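Local coordinates for protein DegT/DnrJ/EryC1/StrS aminotransferase (Brucella abortus 2308, PDB 4QGR) that probably works as a pyridoxal-phosphate-dependent aminotransferase of the DegT/DnrJ/EryC1/StrS family and holds bound pyridoxal-5'-phosphate, at residues H83-S89 with A104-V109; S299-R305 with L349-S355. All coordinates share one frame. Residues are numbered along the deposited sequence.

Contact 1. Residues H83-S89 with A104-V109; sequences HAVFVPS and AEPVFV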
loop_
_atom_site.group_PDB
_atom_site.type_symbol
_atom_site.label_atom_id
_atom_site.label_comp_id
_atom_site.label_asym_id
_atom_site.label_seq_id
_atom_site.Cartn_x
_atom_site.Cartn_y
_atom_site.Cartn_z
ATOM N N HIS A 83 23.779 2.240 -6.078
ATOM C CA HIS A 83 23.870 1.108 -5.183
ATOM C C HIS A 83 23.366 -0.182 -5.807
ATOM O O HIS A 83 22.393 -0.171 -6.591
ATOM C CB HIS A 83 23.098 1.371 -3.897
ATOM C CG HIS A 83 23.580 2.564 -3.152
ATOM N ND1 HIS A 83 22.766 3.311 -2.337
ATOM C CD2 HIS A 83 24.789 3.187 -3.154
ATOM C CE1 HIS A 83 23.458 4.315 -1.823
ATOM N NE2 HIS A 83 24.688 4.261 -2.309
ATOM N N ALA A 84 24.057 -1.276 -5.470
ATOM C CA ALA A 84 23.700 -2.609 -5.938
ATOM C C ALA A 84 23.057 -3.443 -4.823
ATOM O O ALA A 84 23.529 -3.441 -3.670
ATOM C CB ALA A 84 24.911 -3.327 -6.462
ATOM N N VAL A 85 21.997 -4.150 -5.169
ATOM C CA VAL A 85 21.321 -5.089 -4.224
ATOM C C VAL A 85 21.202 -6.450 -4.914
ATOM O O VAL A 85 20.700 -6.564 -6.067
ATOM C CB VAL A 85 19.934 -4.589 -3.783
ATOM C CG1 VAL A 85 19.251 -5.594 -2.867
ATOM C CG2 VAL A 85 19.980 -3.204 -3.152
ATOM N N PHE A 86 21.695 -7.494 -4.251
ATOM C CA PHE A 86 21.814 -8.847 -4.836
ATOM C C PHE A 86 20.587 -9.661 -4.496
ATOM O O PHE A 86 20.241 -9.764 -3.314
ATOM C CB PHE A 86 23.128 -9.515 -4.328
ATOM C CG PHE A 86 24.324 -8.711 -4.698
ATOM C CD1 PHE A 86 24.703 -7.612 -3.908
ATOM C CD2 PHE A 86 24.935 -8.888 -5.925
ATOM C CE1 PHE A 86 25.721 -6.803 -4.264
ATOM C CE2 PHE A 86 25.994 -8.087 -6.291
ATOM C CZ PHE A 86 26.387 -7.033 -5.486
ATOM N N VAL A 87 19.908 -10.155 -5.536
ATOM C CA VAL A 87 18.591 -10.821 -5.419
ATOM C C VAL A 87 18.529 -12.036 -6.334
ATOM O O VAL A 87 19.265 -12.117 -7.352
ATOM C CB VAL A 87 17.422 -9.833 -5.737
ATOM C CG1 VAL A 87 17.578 -8.579 -4.897
ATOM C CG2 VAL A 87 17.395 -9.423 -7.204
ATOM N N PRO A 88 17.656 -13.010 -5.990
ATOM C CA PRO A 88 17.419 -14.051 -6.985
ATOM C C PRO A 88 16.592 -13.544 -8.156
ATOM O O PRO A 88 15.884 -12.550 -8.047
ATOM C CB PRO A 88 16.621 -15.111 -6.205
ATOM C CG PRO A 88 16.562 -14.646 -4.797
ATOM C CD PRO A 88 16.800 -13.182 -4.803
ATOM N N SER A 89 16.767 -14.193 -9.304
ATOM C CA SER A 89 15.867 -14.020 -10.443
ATOM C C SER A 89 14.671 -14.988 -10.340
ATOM O O SER A 89 13.579 -14.679 -10.842
ATOM C CB SER A 89 16.661 -14.276 -11.727
ATOM O OG SER A 89 15.816 -14.314 -12.858
ATOM N N ALA A 104 18.116 2.081 -6.934
ATOM C CA ALA A 104 19.266 1.176 -6.917
ATOM C C ALA A 104 19.116 0.194 -8.066
ATOM O O ALA A 104 18.136 0.262 -8.816
ATOM C CB ALA A 104 19.382 0.458 -5.570
ATOM N N GLU A 105 20.097 -0.688 -8.249
ATOM C CA GLU A 105 20.023 -1.709 -9.295
ATOM C C GLU A 105 20.051 -3.075 -8.670
ATOM O O GLU A 105 20.879 -3.348 -7.828
ATOM C CB GLU A 105 21.179 -1.652 -10.290
ATOM C CG GLU A 105 21.269 -0.385 -11.094
ATOM C CD GLU A 105 22.186 -0.530 -12.289
ATOM O OE1 GLU A 105 22.610 -1.654 -12.650
ATOM O OE2 GLU A 105 22.532 0.498 -12.865
ATOM N N PRO A 106 19.118 -3.926 -9.048
ATOM C CA PRO A 106 19.271 -5.323 -8.688
ATOM C C PRO A 106 20.384 -5.975 -9.482
ATOM O O PRO A 106 20.696 -5.567 -10.627
ATOM C CB PRO A 106 17.913 -5.936 -9.039
ATOM C CG PRO A 106 17.410 -5.082 -10.169
ATOM C CD PRO A 106 17.932 -3.683 -9.885
ATOM N N VAL A 107 21.071 -6.908 -8.840
ATOM C CA VAL A 107 22.037 -7.762 -9.525
ATOM C C VAL A 107 21.553 -9.179 -9.295
ATOM O O VAL A 107 21.410 -9.612 -8.136
ATOM C CB VAL A 107 23.483 -7.590 -8.991
ATOM C CG1 VAL A 107 24.407 -8.533 -9.738
ATOM C CG2 VAL A 107 23.919 -6.135 -9.049
ATOM N N PHE A 108 21.254 -9.900 -10.374
ATOM C CA PHE A 108 20.630 -11.221 -10.280
ATOM C C PHE A 108 21.553 -12.414 -10.067
ATOM O O PHE A 108 22.557 -12.544 -10.723
ATOM C CB PHE A 108 19.770 -11.498 -11.517
ATOM C CG PHE A 108 18.548 -10.622 -11.625
ATOM C CD1 PHE A 108 17.489 -10.766 -10.748
ATOM C CD2 PHE A 108 18.423 -9.732 -12.683
ATOM C CE1 PHE A 108 16.360 -9.975 -10.854
ATOM C CE2 PHE A 108 17.281 -8.966 -12.820
ATOM C CZ PHE A 108 16.241 -9.097 -11.893
ATOM N N VAL A 109 21.224 -13.252 -9.087
ATOM C CA VAL A 109 22.018 -14.400 -8.720
ATOM C C VAL A 109 21.186 -15.643 -8.982
ATOM O O VAL A 109 19.977 -15.632 -8.785
ATOM C CB VAL A 109 22.419 -14.309 -7.233
ATOM C CG1 VAL A 109 23.337 -15.495 -6.869
ATOM C CG2 VAL A 109 23.080 -12.977 -6.988
HETATM O O HOH W 1 17.645 -16.828 -9.387
#
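Two neighbouring parallel strands, 83-88 and 105-109, lie side by side here. Their axes come within 4.6 Å and cross at -38°, a marked twist in the usual sense for neighbouring parallel strands. Helix 94-101 links them, so this is a beta-alpha-beta crossover.

On the face bearing Ala84, Phe86, Glu105 and Val107, the small Ala84 leaves a hollow. One Val107 methyl enters it, with Val107 CG2 3.9 Å from Ala84 CB. Val107 CB rests by the Phe86 ring, 3.6 Å from Phe86 CD2. Val107 thus fills the step between the low Ala84 and the tall Phe86. Helix 120-133 packs over Phe86 through Leu123, Ile127 and Thr130. The Glu105 carboxylate leads away to a salt bridge with Arg135.

The opposite face carries Val85, Val87, Pro106 and Phe108. Val87 CG2 fits between Pro106 CB at 4.0 Å and Phe108 CD1 at 3.8 Å. Phe108 CD1 also lies 3.7 Å from Ser89 CB. Helix 94-101 covers this face: Val99 touches Val85 and Pro106, and Ala96 touches Phe108.

Five backbone hydrogen bonds join the strands, from Glu105 N to His83 O (2.9 Å) through Val109 N to Val87 O (2.9 Å). Pro106 lacks an amide hydrogen, but its nitrogen faces away from strand 83-88, so the ladder is unbroken. Past the last of these bonds, water 1 bridges Ser89 N (2.8 Å) and Val109 O (2.7 Å). The chemistry is therefore divided: main-chain polar groups pair along the ladder, while mostly apolar side chains fill both faces.

Contact 2. Residues S299-R305 with L349-S355; sequences SIESENR and LPSRILS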
loop_
_atom_site.group_PDB
_atom_site.type_symbol
_atom_site.label_atom_id
_atom_site.label_comp_id
_atom_site.label_asym_id
_atom_site.label_seq_id
_atom_site.Cartn_x
_atom_site.Cartn_y
_atom_site.Cartn_z
ATOM N N SER A 299 6.558 -28.041 -4.655
ATOM C CA SER A 299 7.064 -27.940 -6.005
ATOM C C SER A 299 7.958 -29.124 -6.383
ATOM O O SER A 299 9.004 -29.350 -5.738
ATOM C CB SER A 299 7.829 -26.638 -6.166
ATOM O OG SER A 299 6.972 -25.494 -5.990
ATOM N N ILE A 300 7.571 -29.792 -7.465
ATOM C CA ILE A 300 8.264 -30.954 -8.022
ATOM C C ILE A 300 8.871 -30.578 -9.367
ATOM O O ILE A 300 8.566 -29.522 -9.903
ATOM C CB ILE A 300 7.328 -32.159 -8.220
ATOM C CG1 ILE A 300 6.208 -31.813 -9.205
ATOM C CG2 ILE A 300 6.802 -32.572 -6.864
ATOM C CD1 ILE A 300 5.521 -32.966 -9.858
ATOM N N GLU A 301 9.734 -31.428 -9.899
ATOM C CA GLU A 301 10.137 -31.319 -11.291
ATOM C C GLU A 301 9.817 -32.616 -11.988
ATOM O O GLU A 301 10.021 -33.683 -11.441
ATOM C CB GLU A 301 11.620 -30.993 -11.446
ATOM C CG GLU A 301 12.046 -29.700 -10.786
ATOM C CD GLU A 301 13.554 -29.589 -10.659
ATOM O OE1 GLU A 301 14.256 -30.020 -11.575
ATOM O OE2 GLU A 301 14.026 -29.082 -9.643
ATOM N N SER A 302 9.328 -32.528 -13.210
ATOM C CA SER A 302 8.923 -33.698 -13.971
ATOM C C SER A 302 9.375 -33.640 -15.417
ATOM O O SER A 302 9.366 -32.575 -16.012
ATOM C CB SER A 302 7.396 -33.794 -13.943
ATOM O OG SER A 302 6.925 -34.879 -14.705
ATOM N N GLU A 303 9.761 -34.800 -15.975
ATOM C CA GLU A 303 9.825 -34.981 -17.435
ATOM C C GLU A 303 8.418 -34.730 -17.988
ATOM O O GLU A 303 7.436 -34.998 -17.291
ATOM C CB GLU A 303 10.276 -36.401 -17.814
ATOM N N ASN A 304 8.333 -34.219 -19.223
ATOM C CA ASN A 304 7.055 -33.888 -19.843
ATOM C C ASN A 304 6.110 -33.179 -18.874
ATOM O O ASN A 304 4.960 -33.624 -18.672
ATOM C CB ASN A 304 6.428 -35.157 -20.398
ATOM C CG ASN A 304 7.333 -35.847 -21.404
ATOM O OD1 ASN A 304 7.691 -37.011 -21.239
ATOM N ND2 ASN A 304 7.731 -35.113 -22.440
ATOM N N ARG A 305 6.594 -32.097 -18.277
ATOM C CA ARG A 305 5.812 -31.372 -17.285
ATOM C C ARG A 305 4.503 -30.843 -17.879
ATOM O O ARG A 305 3.470 -30.870 -17.204
ATOM C CB ARG A 305 6.638 -30.197 -16.706
ATOM C CG ARG A 305 6.027 -29.473 -15.527
ATOM C CD ARG A 305 5.004 -28.393 -15.916
ATOM N NE ARG A 305 5.393 -27.638 -17.116
ATOM C CZ ARG A 305 6.333 -26.705 -17.173
ATOM N NH1 ARG A 305 7.044 -26.384 -16.108
ATOM N NH2 ARG A 305 6.587 -26.118 -18.330
ATOM N N LEU A 349 14.561 -24.210 -15.032
ATOM C CA LEU A 349 13.466 -24.657 -14.163
ATOM C C LEU A 349 12.059 -24.475 -14.694
ATOM O O LEU A 349 11.222 -25.356 -14.439
ATOM C CB LEU A 349 13.542 -23.988 -12.781
ATOM C CG LEU A 349 14.523 -24.621 -11.840
ATOM C CD1 LEU A 349 14.643 -23.771 -10.589
ATOM C CD2 LEU A 349 14.064 -26.050 -11.481
ATOM N N PRO A 350 11.750 -23.324 -15.331
ATOM C CA PRO A 350 10.421 -23.134 -15.892
ATOM C C PRO A 350 9.965 -24.213 -16.861
ATOM O O PRO A 350 8.754 -24.352 -17.065
ATOM C CB PRO A 350 10.515 -21.772 -16.610
ATOM C CG PRO A 350 11.594 -21.044 -15.895
ATOM C CD PRO A 350 12.584 -22.136 -15.546
ATOM N N SER A 351 10.877 -24.997 -17.438
ATOM C CA SER A 351 10.464 -26.036 -18.366
ATOM C C SER A 351 10.103 -27.332 -17.674
ATOM O O SER A 351 9.568 -28.224 -18.322
ATOM C CB SER A 351 11.547 -26.307 -19.425
ATOM O OG SER A 351 12.715 -26.876 -18.835
ATOM N N ARG A 352 10.405 -27.452 -16.377
ATOM C CA ARG A 352 10.194 -28.714 -15.686
ATOM C C ARG A 352 9.526 -28.642 -14.308
ATOM O O ARG A 352 9.099 -29.668 -13.809
ATOM C CB ARG A 352 11.510 -29.492 -15.599
ATOM C CG ARG A 352 12.612 -28.803 -14.823
ATOM C CD ARG A 352 13.982 -29.549 -14.908
ATOM N NE ARG A 352 14.928 -28.964 -13.925
ATOM C CZ ARG A 352 15.920 -28.091 -14.192
ATOM N NH1 ARG A 352 16.183 -27.711 -15.429
ATOM N NH2 ARG A 352 16.706 -27.629 -13.214
ATOM N N ILE A 353 9.425 -27.461 -13.709
ATOM C CA ILE A 353 8.843 -27.330 -12.355
ATOM C C ILE A 353 7.314 -27.299 -12.382
ATOM O O ILE A 353 6.698 -26.839 -13.355
ATOM C CB ILE A 353 9.413 -26.086 -11.654
ATOM C CG1 ILE A 353 9.319 -26.220 -10.128
ATOM C CG2 ILE A 353 8.806 -24.800 -12.214
ATOM C CD1 ILE A 353 10.155 -25.194 -9.392
ATOM N N LEU A 354 6.698 -27.776 -11.307
ATOM C CA LEU A 354 5.245 -27.716 -11.144
ATOM C C LEU A 354 4.876 -27.768 -9.678
ATOM O O LEU A 354 5.480 -28.521 -8.930
ATOM C CB LEU A 354 4.610 -28.889 -11.886
ATOM C CG LEU A 354 3.065 -28.876 -11.938
ATOM C CD1 LEU A 354 2.536 -27.661 -12.688
ATOM C CD2 LEU A 354 2.541 -30.165 -12.553
ATOM N N SER A 355 3.946 -26.910 -9.256
ATOM C CA SER A 355 3.466 -26.922 -7.889
ATOM C C SER A 355 2.104 -27.616 -7.765
ATOM O O SER A 355 1.236 -27.447 -8.606
ATOM C CB SER A 355 3.427 -25.510 -7.304
ATOM O OG SER A 355 4.716 -24.900 -7.416
HETATM O O HOH W 2 16.741 -28.805 -10.607
HETATM O O HOH W 3 9.391 -31.049 -18.496
#
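Arg305, the first residue of helix 305-314, folds back on the turn before strand 353-356. Its t chi1 sets Arg305 CG 4.0 Å from Leu354 CB. The m turns at chi2 and chi3 then bring the guanidinium to the carbonyls. Arg305 NH1 lies 2.8 Å from both Pro350 O and Ile353 O, hydrogen-bonded to each; Arg305 NH2 adds a bond to Pro350 O at 3.1 Å. One guanidinium thus ties together carbonyls three residues apart.

Arg352 behaves differently. Its chi1 is p, and chi2 and chi3 are t, so it extends to a salt bridge, Arg352 NE to Glu301 OE1 at 2.7 Å. Glu301 meets it with chi1 m and chi2 t. Tyr116 binds the other carboxylate oxygen, Glu301 OE2.

Ser299 and Ser355 are both m in chi1, which brings their OG atoms to 2.7 Å in a hydrogen bond. They form a non-hydrogen-bonded backbone pair. Between them and Glu301-Ile353 sits the hydrogen-bonded pair Ile300-Leu354, whose reciprocal N-to-O bonds are both 2.9 Å. Ser302 N continues the pairing to Arg352 O (2.9 Å).

Leu308 and Leu312 of helix 305-314 pack on Ile300 and Leu354, respectively. The arrangement is a short two-stranded antiparallel sheet with a helix against one face, consistent with the small C-terminal domain of fold type I aminotransferases.

Contact 1 comes first along the chain and is complete before contact 2 opens. Their centres are 26 Å apart and their nearest atoms about 8 Å, so they do not touch. They share no sheet. Contact 1 belongs to the large mixed sheet, towards the side that ends in strand 337-338. Contact 2 is a separate antiparallel pair beside helix 305-314. One end of each comes towards the cofactor without touching it: the Pro88 side chain is about 8 Å and that of Ser355 about 11 Å from bound pyridoxal-5'-phosphate. Both belong to the aminotransferase fold, one in its large sheet and one in its later, smaller pair.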